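Hypothetical protein (Leishmania major, PDB 3LJN) is of unknown function but is an elongated ankyrin-repeat protein that probably serves in protein recognition. Local coordinates at residues Glu120-Val126 against Gly138-Trp144; Ala180-Arg186 against Ile221-Val226; Thr245-Tyr249 against Leu271-Tyr277. All blocks are in the same frame, centred on the assembly; numbering follows the deposited sequence.

Contact 1: residues Glu120-Val126 against Gly138-Trp144; sequences ECDEREV and GQTALHW
Asp122 reaches across to Gln139 and Trp144 with its backbone and both carboxylate oxygens. Its backbone N donates to Gln139 O, 2.8 Å away in an almost straight bond (178°). The carboxylate then divides its work. OD2 takes the indole NE1 of Trp144 at 3.0 Å; the N-H comes in nearly along the C-O axis, the oxygen lies close to the ring plane, and the carboxylate plane is turned 65° from the indole. OD1 receives a weak bond from Gln139 N and, from above the carboxylate plane, the N-H of Arg124, which makes an Asx turn. With CG between the backbone N and the carbonyl carbon (chi1 71°), the carboxylate can serve all three donors.

Beyond the polar centre, Val126 CG2 rests 3.9 Å from Trp144 CH2, and the extended Arg124 chain crosses the benzo end of the indole at about a right angle. Cys121 SG lies 3.3 Å from Gln139 N. In the second shell, Thr140 and His143 form a capping box at the head of helix 141-147, the T-x-L-H signature of an ankyrin repeat, while His143 NE2 bonds Glu174 O further along the array. Glu123 turns away to a salt bridge with Lys171. Asp122 is buried, with His89 of helix 87-93 packing on its side chain, and the N-H donors round its carboxylate would probably suit the ionised form.

Contact 2: residues Ala180-Arg186 against Ile221-Val226; sequences AMEFRNR and INWEDV
Arg186 runs along one face of the Trp223 indole, and its side chain meets Trp223, Val226 and Asp225 in turn. Arg186 CB starts near the rim, 4.1 Å from Trp223 CH2. Arg186 CG drops onto the six-membered ring of Trp223, a CH-pi contact 3.8 Å from that ring's centroid. The chain bends at chi2 (-130°) and carries on over the indole, with NE passing Val226 CG2. Arg186 CZ ends up 4.2 Å from the centroid of the five-membered ring of Trp223 and 7° off its normal, and the guanidinium and indole planes are 18° apart: a nearly flat cation-pi stack. NH1 sits above the NE1 end. Arg186 NH2, still above Trp223 CG, meets Asp225 OD1 at 2.6 Å in a salt bridge; OD1 is the nearer carboxylate oxygen and lies near the guanidinium plane, and the two planes cross at almost a right angle. That same OD1 accepts a weak bond from Val226 N.

Ile221 CG2, from Trp223's own segment, lies over the opposite face of the ring, toward the rim, and 4.1 Å from Arg184 CD. Round the ring, Met181, a selenomethionine, brings CG to 4.0 Å from Trp223 CE3 and sends CE on to Val226 CG1, 3.9 Å away. Arg184 CA stands 3.9 Å from Trp223 CZ2, at the positive-phi turn of the Schellman motif that closes helix 176-182. Asn185 then caps helix 186-195 through Ala188 N, and Leu189 of that helix packs on Trp223, Met181 and Val226. The tight turn between two antiparallel ankyrin helices is thus laid against the turn leading into helix 224-231. Facing Asp225 and stacked on an electron-rich ring, the Arg186 charge is probably well stabilised although the residue is partly exposed.

Contact 3: residues Thr245-Tyr249 against Leu271-Tyr277; sequences TVPLY and LIQACPY
Tyr249 points its ring across to the end of helix 269-273, and the neighbouring side chains are arranged about its faces and rim. Its OH donates to Leu271 O at 2.8 Å; the carbonyl oxygen lies in the plane of the ring, while the hydroxyl is tilted 29° from the carbonyl plane. Pro276 sits over one face, its CD 4.3 Å from the Tyr249 ring centroid and 10° off the normal, a CH-pi contact. Val246, one turn back in the same segment, lies against the opposite face. Cys275 arrives obliquely: with SG anti to the backbone N (chi1 -174°), the sulfur comes within 3.5 Å of Tyr249 CE1, an oblique sulfur-aromatic contact.

The sequence Val-Pro-Leu-Tyr here resembles the T-P-L-H start of an ankyrin repeat, with Val246 at the N-cap of helix 247-253 and Tyr249 where the histidine would stand. A histidine at that position commonly ties its ring to a backbone carbonyl further along the array, and the bond from Tyr249 to Leu271 is reminiscent of it.

Two aliphatic pairs add to the contact. Val246 CG2 meets Leu271 CD2 at 3.9 Å, the two branched side chains set at a slant to each other, and Leu248 CD2 approaches Ile272 CG1 at 4.0 Å. Leu248 is also packed by Leu263 and Leu264 of helix 257-266. At the base of the ring, Tyr277 CE2 comes obliquely to 4.0 Å from Tyr249 CB, and the Tyr277 ring continues to Arg253 and Val288.

Overall arrangement
The three contacts are strung out in chain order along the array: contact 1 and contact 2 have centres 21 Å apart, contact 2 and contact 3 23 Å. No residues are shared, but helix 176-182 connects the first two, since it packs on Gln139 and His143 and then ends in contact 2; helix 224-231 of contact 2 is followed in the chain by helix 247-253 of contact 3. Contact 3, farthest from the chain centre, is nonetheless buried and mostly apolar, with one phenol bond. Contact 1 is partly buried and relies on backbone and indole N-H groups around a carboxylate. Contact 2, at a more open turn, uses a charged pair and a cation-pi stack.

Contact 1: residues Glu120-Val126 against Gly138-Trp144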
loop_
_atom_site.group_PDB
_atom_site.type_symbol
_atom_site.label_atom_id
_atom_site.label_comp_id
_atom_site.label_asym_id
_atom_site.label_seq_id
_atom_site.Cartn_x
_atom_site.Cartn_y
_atom_site.Cartn_z
ATOM N N GLU A 120 1.991 4.848 9.858
ATOM C CA GLU A 120 3.296 4.548 10.466
ATOM C C GLU A 120 3.871 3.242 9.939
ATOM O O GLU A 120 3.135 2.295 9.646
ATOM C CB GLU A 120 3.181 4.422 11.988
ATOM C CG GLU A 120 3.130 5.747 12.748
ATOM C CD GLU A 120 4.503 6.279 13.174
ATOM O OE1 GLU A 120 4.557 7.443 13.649
ATOM O OE2 GLU A 120 5.518 5.545 13.053
ATOM N N CYS A 121 5.194 3.185 9.862
ATOM C CA CYS A 121 5.885 1.995 9.398
ATOM C C CYS A 121 6.587 1.268 10.553
ATOM O O CYS A 121 7.226 1.896 11.396
ATOM C CB CYS A 121 6.893 2.389 8.328
ATOM S SG CYS A 121 6.951 1.233 6.991
ATOM N N ASP A 122 6.463 -0.055 10.596
ATOM C CA ASP A 122 7.192 -0.837 11.595
ATOM C C ASP A 122 8.642 -0.977 11.153
ATOM O O ASP A 122 9.020 -0.489 10.087
ATOM C CB ASP A 122 6.516 -2.198 11.889
ATOM C CG ASP A 122 6.628 -3.202 10.748
ATOM O OD1 ASP A 122 7.593 -3.130 9.968
ATOM O OD2 ASP A 122 5.746 -4.095 10.652
ATOM N N GLU A 123 9.462 -1.595 11.990
ATOM C CA GLU A 123 10.863 -1.792 11.663
ATOM C C GLU A 123 11.169 -3.266 11.926
ATOM O O GLU A 123 12.036 -3.609 12.710
ATOM C CB GLU A 123 11.752 -0.821 12.464
ATOM C CG GLU A 123 11.112 0.575 12.694
ATOM C CD GLU A 123 12.099 1.760 12.650
ATOM O OE1 GLU A 123 13.253 1.628 13.130
ATOM O OE2 GLU A 123 11.696 2.839 12.143
ATOM N N ARG A 124 10.426 -4.128 11.236
ATOM C CA ARG A 124 10.417 -5.564 11.490
ATOM C C ARG A 124 10.816 -6.353 10.234
ATOM O O ARG A 124 10.026 -6.457 9.299
ATOM C CB ARG A 124 9.013 -5.973 11.948
ATOM C CG ARG A 124 8.898 -7.379 12.486
ATOM C CD ARG A 124 7.442 -7.775 12.735
ATOM N NE ARG A 124 7.323 -8.770 13.810
ATOM C CZ ARG A 124 6.179 -9.311 14.240
ATOM N NH1 ARG A 124 5.014 -8.979 13.682
ATOM N NH2 ARG A 124 6.199 -10.196 15.235
ATOM N N GLU A 125 12.031 -6.911 10.224
ATOM C CA GLU A 125 12.523 -7.696 9.073
ATOM C C GLU A 125 11.809 -9.049 8.966
ATOM O O GLU A 125 11.608 -9.727 9.966
ATOM C CB GLU A 125 14.039 -7.889 9.147
ATOM N N VAL A 126 11.421 -9.438 7.754
ATOM C CA VAL A 126 10.604 -10.647 7.556
ATOM C C VAL A 126 11.017 -11.438 6.299
ATOM O O VAL A 126 11.703 -10.910 5.435
ATOM C CB VAL A 126 9.092 -10.267 7.539
ATOM C CG1 VAL A 126 8.308 -11.063 6.496
ATOM C CG2 VAL A 126 8.492 -10.442 8.928
ATOM N N GLY A 138 10.357 -3.440 6.913
ATOM C CA GLY A 138 9.560 -2.345 7.467
ATOM C C GLY A 138 8.280 -2.123 6.686
ATOM O O GLY A 138 8.311 -2.036 5.466
ATOM N N GLN A 139 7.158 -2.001 7.392
ATOM C CA GLN A 139 5.831 -2.144 6.784
ATOM C C GLN A 139 4.744 -1.411 7.567
ATOM O O GLN A 139 4.748 -1.409 8.796
ATOM C CB GLN A 139 5.467 -3.618 6.791
ATOM C CG GLN A 139 5.119 -4.185 5.458
ATOM C CD GLN A 139 4.713 -5.643 5.555
ATOM O OE1 GLN A 139 3.806 -6.096 4.850
ATOM N NE2 GLN A 139 5.374 -6.388 6.439
ATOM N N THR A 140 3.805 -0.805 6.856
ATOM C CA THR A 140 2.603 -0.292 7.476
ATOM C C THR A 140 1.687 -1.477 7.731
ATOM O O THR A 140 1.864 -2.534 7.132
ATOM C CB THR A 140 1.867 0.697 6.573
ATOM O OG1 THR A 140 1.245 -0.011 5.500
ATOM C CG2 THR A 140 2.816 1.759 6.024
ATOM N N ALA A 141 0.706 -1.296 8.612
ATOM C CA ALA A 141 -0.257 -2.357 8.944
ATOM C C ALA A 141 -1.242 -2.646 7.810
ATOM O O ALA A 141 -1.840 -3.705 7.767
ATOM C CB ALA A 141 -1.017 -2.004 10.197
ATOM N N LEU A 142 -1.429 -1.704 6.898
ATOM C CA LEU A 142 -2.283 -1.953 5.752
ATOM C C LEU A 142 -1.630 -2.965 4.797
ATOM O O LEU A 142 -2.345 -3.738 4.172
ATOM C CB LEU A 142 -2.624 -0.636 5.043
ATOM C CG LEU A 142 -3.849 -0.605 4.115
ATOM C CD1 LEU A 142 -5.100 -1.130 4.787
ATOM C CD2 LEU A 142 -4.092 0.815 3.583
ATOM N N HIS A 143 -0.290 -2.959 4.705
ATOM C CA HIS A 143 0.484 -3.977 3.952
ATOM C C HIS A 143 0.295 -5.400 4.515
ATOM O O HIS A 143 0.054 -6.350 3.777
ATOM C CB HIS A 143 1.993 -3.703 4.025
ATOM C CG HIS A 143 2.472 -2.523 3.233
ATOM N ND1 HIS A 143 2.840 -1.334 3.822
ATOM C CD2 HIS A 143 2.724 -2.376 1.912
ATOM C CE1 HIS A 143 3.257 -0.492 2.896
ATOM N NE2 HIS A 143 3.195 -1.100 1.725
ATOM N N TRP A 144 0.467 -5.543 5.827
ATOM C CA TRP A 144 0.221 -6.810 6.516
ATOM C C TRP A 144 -1.145 -7.371 6.181
ATOM O O TRP A 144 -1.234 -8.422 5.556
ATOM C CB TRP A 144 0.330 -6.632 8.021
ATOM C CG TRP A 144 1.720 -6.582 8.484
ATOM C CD1 TRP A 144 2.458 -5.468 8.779
ATOM C CD2 TRP A 144 2.575 -7.702 8.697
ATOM N NE1 TRP A 144 3.727 -5.833 9.175
ATOM C CE2 TRP A 144 3.824 -7.199 9.130
ATOM C CE3 TRP A 144 2.408 -9.089 8.565
ATOM C CZ2 TRP A 144 4.896 -8.036 9.436
ATOM C CZ3 TRP A 144 3.477 -9.921 8.868
ATOM C CH2 TRP A 144 4.705 -9.391 9.294
#

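Contact 2: residues Ala180-Arg186 against Ile221-Val226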
loop_
_atom_site.group_PDB
_atom_site.type_symbol
_atom_site.label_atom_id
_atom_site.label_comp_id
_atom_site.label_asym_id
_atom_site.label_seq_id
_atom_site.Cartn_x
_atom_site.Cartn_y
_atom_site.Cartn_z
ATOM N N ALA A 180 -0.788 -5.985 -3.048
ATOM C CA ALA A 180 -1.932 -6.860 -3.351
ATOM C C ALA A 180 -1.791 -7.451 -4.750
ATOM O O ALA A 180 -2.112 -8.621 -4.993
ATOM C CB ALA A 180 -3.230 -6.095 -3.232
HETATM N N MSE A 181 -1.309 -6.617 -5.664
HETATM C CA MSE A 181 -0.857 -7.051 -6.978
HETATM C C MSE A 181 0.189 -8.155 -6.893
HETATM O O MSE A 181 -0.002 -9.200 -7.487
HETATM C CB MSE A 181 -0.323 -5.849 -7.766
HETATM C CG MSE A 181 -1.393 -5.257 -8.655
HETATM SE SE MSE A 181 -1.103 -3.450 -9.327
HETATM C CE MSE A 181 -2.390 -3.591 -10.768
ATOM N N GLU A 182 1.271 -7.948 -6.143
ATOM C CA GLU A 182 2.337 -8.967 -6.039
ATOM C C GLU A 182 1.783 -10.297 -5.532
ATOM O O GLU A 182 1.970 -11.317 -6.167
ATOM C CB GLU A 182 3.516 -8.486 -5.170
ATOM C CG GLU A 182 4.525 -9.585 -4.794
ATOM C CD GLU A 182 5.940 -9.057 -4.445
ATOM O OE1 GLU A 182 6.111 -7.821 -4.283
ATOM O OE2 GLU A 182 6.885 -9.888 -4.331
ATOM N N PHE A 183 1.072 -10.282 -4.413
ATOM C CA PHE A 183 0.391 -11.481 -3.932
ATOM C C PHE A 183 -0.909 -11.792 -4.695
ATOM O O PHE A 183 -1.714 -12.598 -4.236
ATOM C CB PHE A 183 0.049 -11.350 -2.444
ATOM C CG PHE A 183 1.223 -11.015 -1.557
ATOM C CD1 PHE A 183 1.041 -10.195 -0.445
ATOM C CD2 PHE A 183 2.501 -11.527 -1.811
ATOM C CE1 PHE A 183 2.101 -9.891 0.391
ATOM C CE2 PHE A 183 3.572 -11.218 -0.977
ATOM C CZ PHE A 183 3.368 -10.397 0.126
ATOM N N ARG A 184 -1.131 -11.153 -5.837
ATOM C CA ARG A 184 -2.321 -11.398 -6.649
ATOM C C ARG A 184 -3.550 -11.662 -5.798
ATOM O O ARG A 184 -4.254 -12.647 -5.991
ATOM C CB ARG A 184 -2.079 -12.528 -7.672
ATOM C CG ARG A 184 -0.779 -12.317 -8.432
ATOM C CD ARG A 184 -0.814 -12.669 -9.892
ATOM N NE ARG A 184 0.497 -12.772 -10.562
ATOM C CZ ARG A 184 1.669 -12.232 -10.184
ATOM N NH1 ARG A 184 1.805 -11.463 -9.107
ATOM N NH2 ARG A 184 2.756 -12.461 -10.926
ATOM N N ASN A 185 -3.783 -10.759 -4.848
ATOM C CA ASN A 185 -4.965 -10.777 -3.993
ATOM C C ASN A 185 -5.966 -9.753 -4.484
ATOM O O ASN A 185 -5.874 -8.591 -4.117
ATOM C CB ASN A 185 -4.561 -10.449 -2.552
ATOM C CG ASN A 185 -5.763 -10.250 -1.609
ATOM O OD1 ASN A 185 -6.925 -10.278 -2.018
ATOM N ND2 ASN A 185 -5.467 -10.040 -0.335
ATOM N N ARG A 186 -6.929 -10.180 -5.297
ATOM C CA ARG A 186 -7.890 -9.233 -5.884
ATOM C C ARG A 186 -8.905 -8.663 -4.899
ATOM O O ARG A 186 -9.056 -7.455 -4.834
ATOM C CB ARG A 186 -8.620 -9.828 -7.090
ATOM C CG ARG A 186 -8.275 -9.127 -8.393
ATOM C CD ARG A 186 -9.529 -8.745 -9.160
ATOM N NE ARG A 186 -9.223 -8.080 -10.427
ATOM C CZ ARG A 186 -8.791 -8.696 -11.528
ATOM N NH1 ARG A 186 -8.589 -10.014 -11.541
ATOM N NH2 ARG A 186 -8.544 -7.988 -12.627
ATOM N N ILE A 221 1.444 -7.914 -14.533
ATOM C CA ILE A 221 0.648 -8.901 -13.807
ATOM C C ILE A 221 -0.454 -9.493 -14.668
ATOM O O ILE A 221 -1.025 -10.525 -14.327
ATOM C CB ILE A 221 -0.000 -8.233 -12.596
ATOM C CG1 ILE A 221 1.076 -7.848 -11.593
ATOM C CG2 ILE A 221 -1.016 -9.128 -11.933
ATOM C CD1 ILE A 221 0.497 -7.312 -10.332
ATOM N N ASN A 222 -0.743 -8.828 -15.780
ATOM C CA ASN A 222 -1.838 -9.184 -16.679
ATOM C C ASN A 222 -3.226 -8.943 -16.067
ATOM O O ASN A 222 -4.152 -9.738 -16.239
ATOM C CB ASN A 222 -1.707 -10.619 -17.205
ATOM C CG ASN A 222 -2.572 -10.873 -18.433
ATOM O OD1 ASN A 222 -3.074 -9.939 -19.070
ATOM N ND2 ASN A 222 -2.757 -12.143 -18.763
ATOM N N TRP A 223 -3.349 -7.815 -15.378
ATOM C CA TRP A 223 -4.614 -7.338 -14.862
ATOM C C TRP A 223 -5.063 -6.153 -15.714
ATOM O O TRP A 223 -4.918 -5.000 -15.315
ATOM C CB TRP A 223 -4.445 -6.965 -13.387
ATOM C CG TRP A 223 -4.553 -8.154 -12.461
ATOM C CD1 TRP A 223 -4.591 -9.480 -12.815
ATOM C CD2 TRP A 223 -4.638 -8.123 -11.025
ATOM N NE1 TRP A 223 -4.704 -10.265 -11.695
ATOM C CE2 TRP A 223 -4.728 -9.463 -10.583
ATOM C CE3 TRP A 223 -4.656 -7.091 -10.068
ATOM C CZ2 TRP A 223 -4.830 -9.798 -9.226
ATOM C CZ3 TRP A 223 -4.760 -7.431 -8.719
ATOM C CH2 TRP A 223 -4.847 -8.771 -8.313
ATOM N N GLU A 224 -5.604 -6.451 -16.898
ATOM C CA GLU A 224 -5.928 -5.410 -17.885
ATOM C C GLU A 224 -7.008 -4.453 -17.400
ATOM O O GLU A 224 -6.888 -3.255 -17.594
ATOM C CB GLU A 224 -6.345 -6.017 -19.233
ATOM C CG GLU A 224 -6.363 -4.995 -20.397
ATOM C CD GLU A 224 -6.757 -5.591 -21.754
ATOM O OE1 GLU A 224 -7.271 -6.731 -21.808
ATOM O OE2 GLU A 224 -6.560 -4.906 -22.779
ATOM N N ASP A 225 -8.054 -4.985 -16.778
ATOM C CA ASP A 225 -9.217 -4.182 -16.351
ATOM C C ASP A 225 -8.938 -3.267 -15.150
ATOM O O ASP A 225 -9.520 -2.186 -15.029
ATOM C CB ASP A 225 -10.410 -5.091 -16.048
ATOM C CG ASP A 225 -10.021 -6.327 -15.248
ATOM O OD1 ASP A 225 -8.916 -6.347 -14.647
ATOM O OD2 ASP A 225 -10.821 -7.291 -15.243
ATOM N N VAL A 226 -8.058 -3.714 -14.261
ATOM C CA VAL A 226 -7.615 -2.895 -13.139
ATOM C C VAL A 226 -6.715 -1.800 -13.658
ATOM O O VAL A 226 -6.697 -0.710 -13.111
ATOM C CB VAL A 226 -6.857 -3.726 -12.088
ATOM C CG1 VAL A 226 -6.165 -2.831 -11.115
ATOM C CG2 VAL A 226 -7.812 -4.649 -11.355
#

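Contact 3: residues Thr245-Tyr249 against Leu271-Tyr277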
loop_
_atom_site.group_PDB
_atom_site.type_symbol
_atom_site.label_atom_id
_atom_site.label_comp_id
_atom_site.label_asym_id
_atom_site.label_seq_id
_atom_site.Cartn_x
_atom_site.Cartn_y
_atom_site.Cartn_z
ATOM N N THR A 245 11.228 2.938 -19.827
ATOM C CA THR A 245 10.005 2.303 -20.328
ATOM C C THR A 245 8.702 2.966 -19.860
ATOM O O THR A 245 8.507 3.199 -18.690
ATOM C CB THR A 245 9.974 0.798 -19.980
ATOM O OG1 THR A 245 10.502 0.053 -21.087
ATOM C CG2 THR A 245 8.533 0.330 -19.681
ATOM N N VAL A 246 7.807 3.209 -20.809
ATOM C CA VAL A 246 6.546 3.903 -20.597
ATOM C C VAL A 246 5.393 2.925 -20.780
ATOM O O VAL A 246 5.416 2.139 -21.716
ATOM C CB VAL A 246 6.410 5.042 -21.626
ATOM C CG1 VAL A 246 4.952 5.313 -21.968
ATOM C CG2 VAL A 246 7.094 6.297 -21.105
ATOM N N PRO A 247 4.366 2.977 -19.906
ATOM C CA PRO A 247 3.273 1.989 -19.955
ATOM C C PRO A 247 2.792 1.621 -21.375
ATOM O O PRO A 247 2.521 0.451 -21.649
ATOM C CB PRO A 247 2.167 2.670 -19.165
ATOM C CG PRO A 247 2.886 3.515 -18.207
ATOM C CD PRO A 247 4.107 4.009 -18.888
ATOM N N LEU A 248 2.701 2.599 -22.276
ATOM C CA LEU A 248 2.401 2.298 -23.672
ATOM C C LEU A 248 3.218 1.110 -24.199
ATOM O O LEU A 248 2.629 0.207 -24.778
ATOM C CB LEU A 248 2.634 3.517 -24.577
ATOM C CG LEU A 248 2.323 3.300 -26.064
ATOM C CD1 LEU A 248 0.949 2.659 -26.223
ATOM C CD2 LEU A 248 2.413 4.592 -26.859
ATOM N N TYR A 249 4.547 1.110 -23.997
ATOM C CA TYR A 249 5.415 0.000 -24.449
ATOM C C TYR A 249 5.015 -1.308 -23.781
ATOM O O TYR A 249 4.894 -2.327 -24.442
ATOM C CB TYR A 249 6.923 0.250 -24.208
ATOM C CG TYR A 249 7.442 1.604 -24.650
ATOM C CD1 TYR A 249 6.837 2.301 -25.685
ATOM C CD2 TYR A 249 8.546 2.182 -24.034
ATOM C CE1 TYR A 249 7.297 3.549 -26.082
ATOM C CE2 TYR A 249 9.019 3.433 -24.424
ATOM C CZ TYR A 249 8.384 4.111 -25.451
ATOM O OH TYR A 249 8.811 5.354 -25.862
ATOM N N LEU A 271 7.091 10.580 -26.998
ATOM C CA LEU A 271 7.397 9.209 -26.582
ATOM C C LEU A 271 7.056 8.155 -27.633
ATOM O O LEU A 271 7.734 7.131 -27.718
ATOM C CB LEU A 271 6.701 8.875 -25.267
ATOM C CG LEU A 271 7.320 9.575 -24.059
ATOM C CD1 LEU A 271 6.319 9.675 -22.918
ATOM C CD2 LEU A 271 8.603 8.884 -23.614
ATOM N N ILE A 272 6.018 8.395 -28.425
ATOM C CA ILE A 272 5.721 7.529 -29.561
ATOM C C ILE A 272 6.830 7.610 -30.607
ATOM O O ILE A 272 7.280 6.596 -31.091
ATOM C CB ILE A 272 4.379 7.889 -30.235
ATOM C CG1 ILE A 272 3.218 7.704 -29.241
ATOM C CG2 ILE A 272 4.175 7.034 -31.491
ATOM C CD1 ILE A 272 1.873 8.139 -29.760
ATOM N N GLN A 273 7.266 8.809 -30.961
ATOM C CA GLN A 273 8.364 8.957 -31.929
ATOM C C GLN A 273 9.662 8.265 -31.482
ATOM O O GLN A 273 10.420 7.773 -32.318
ATOM C CB GLN A 273 8.652 10.436 -32.245
ATOM C CG GLN A 273 8.293 10.863 -33.671
ATOM C CD GLN A 273 8.761 12.299 -33.997
ATOM O OE1 GLN A 273 9.385 12.966 -33.157
ATOM N NE2 GLN A 273 8.458 12.775 -35.219
ATOM N N ALA A 274 9.912 8.223 -30.176
ATOM C CA ALA A 274 11.119 7.594 -29.633
ATOM C C ALA A 274 10.916 6.127 -29.248
ATOM O O ALA A 274 11.775 5.525 -28.624
ATOM C CB ALA A 274 11.618 8.388 -28.421
ATOM N N CYS A 275 9.773 5.559 -29.608
ATOM C CA CYS A 275 9.474 4.157 -29.331
ATOM C C CYS A 275 10.432 3.261 -30.089
ATOM O O CYS A 275 10.695 3.518 -31.260
ATOM C CB CYS A 275 8.072 3.837 -29.799
ATOM S SG CYS A 275 7.589 2.203 -29.345
ATOM N N PRO A 276 10.956 2.199 -29.445
ATOM C CA PRO A 276 11.985 1.422 -30.135
ATOM C C PRO A 276 11.445 0.218 -30.923
ATOM O O PRO A 276 12.242 -0.583 -31.395
ATOM C CB PRO A 276 12.877 0.961 -28.985
ATOM C CG PRO A 276 11.933 0.760 -27.843
ATOM C CD PRO A 276 10.757 1.711 -28.066
ATOM N N TYR A 277 10.126 0.098 -31.084
ATOM C CA TYR A 277 9.535 -0.972 -31.900
ATOM C C TYR A 277 9.284 -0.551 -33.339
ATOM O O TYR A 277 8.661 -1.295 -34.099
ATOM C CB TYR A 277 8.242 -1.483 -31.258
ATOM C CG TYR A 277 8.473 -1.921 -29.832
ATOM C CD1 TYR A 277 9.594 -2.696 -29.506
ATOM C CD2 TYR A 277 7.602 -1.542 -28.797
ATOM C CE1 TYR A 277 9.844 -3.091 -28.208
ATOM C CE2 TYR A 277 7.847 -1.934 -27.474
ATOM C CZ TYR A 277 8.975 -2.710 -27.200
ATOM O OH TYR A 277 9.281 -3.138 -25.925
#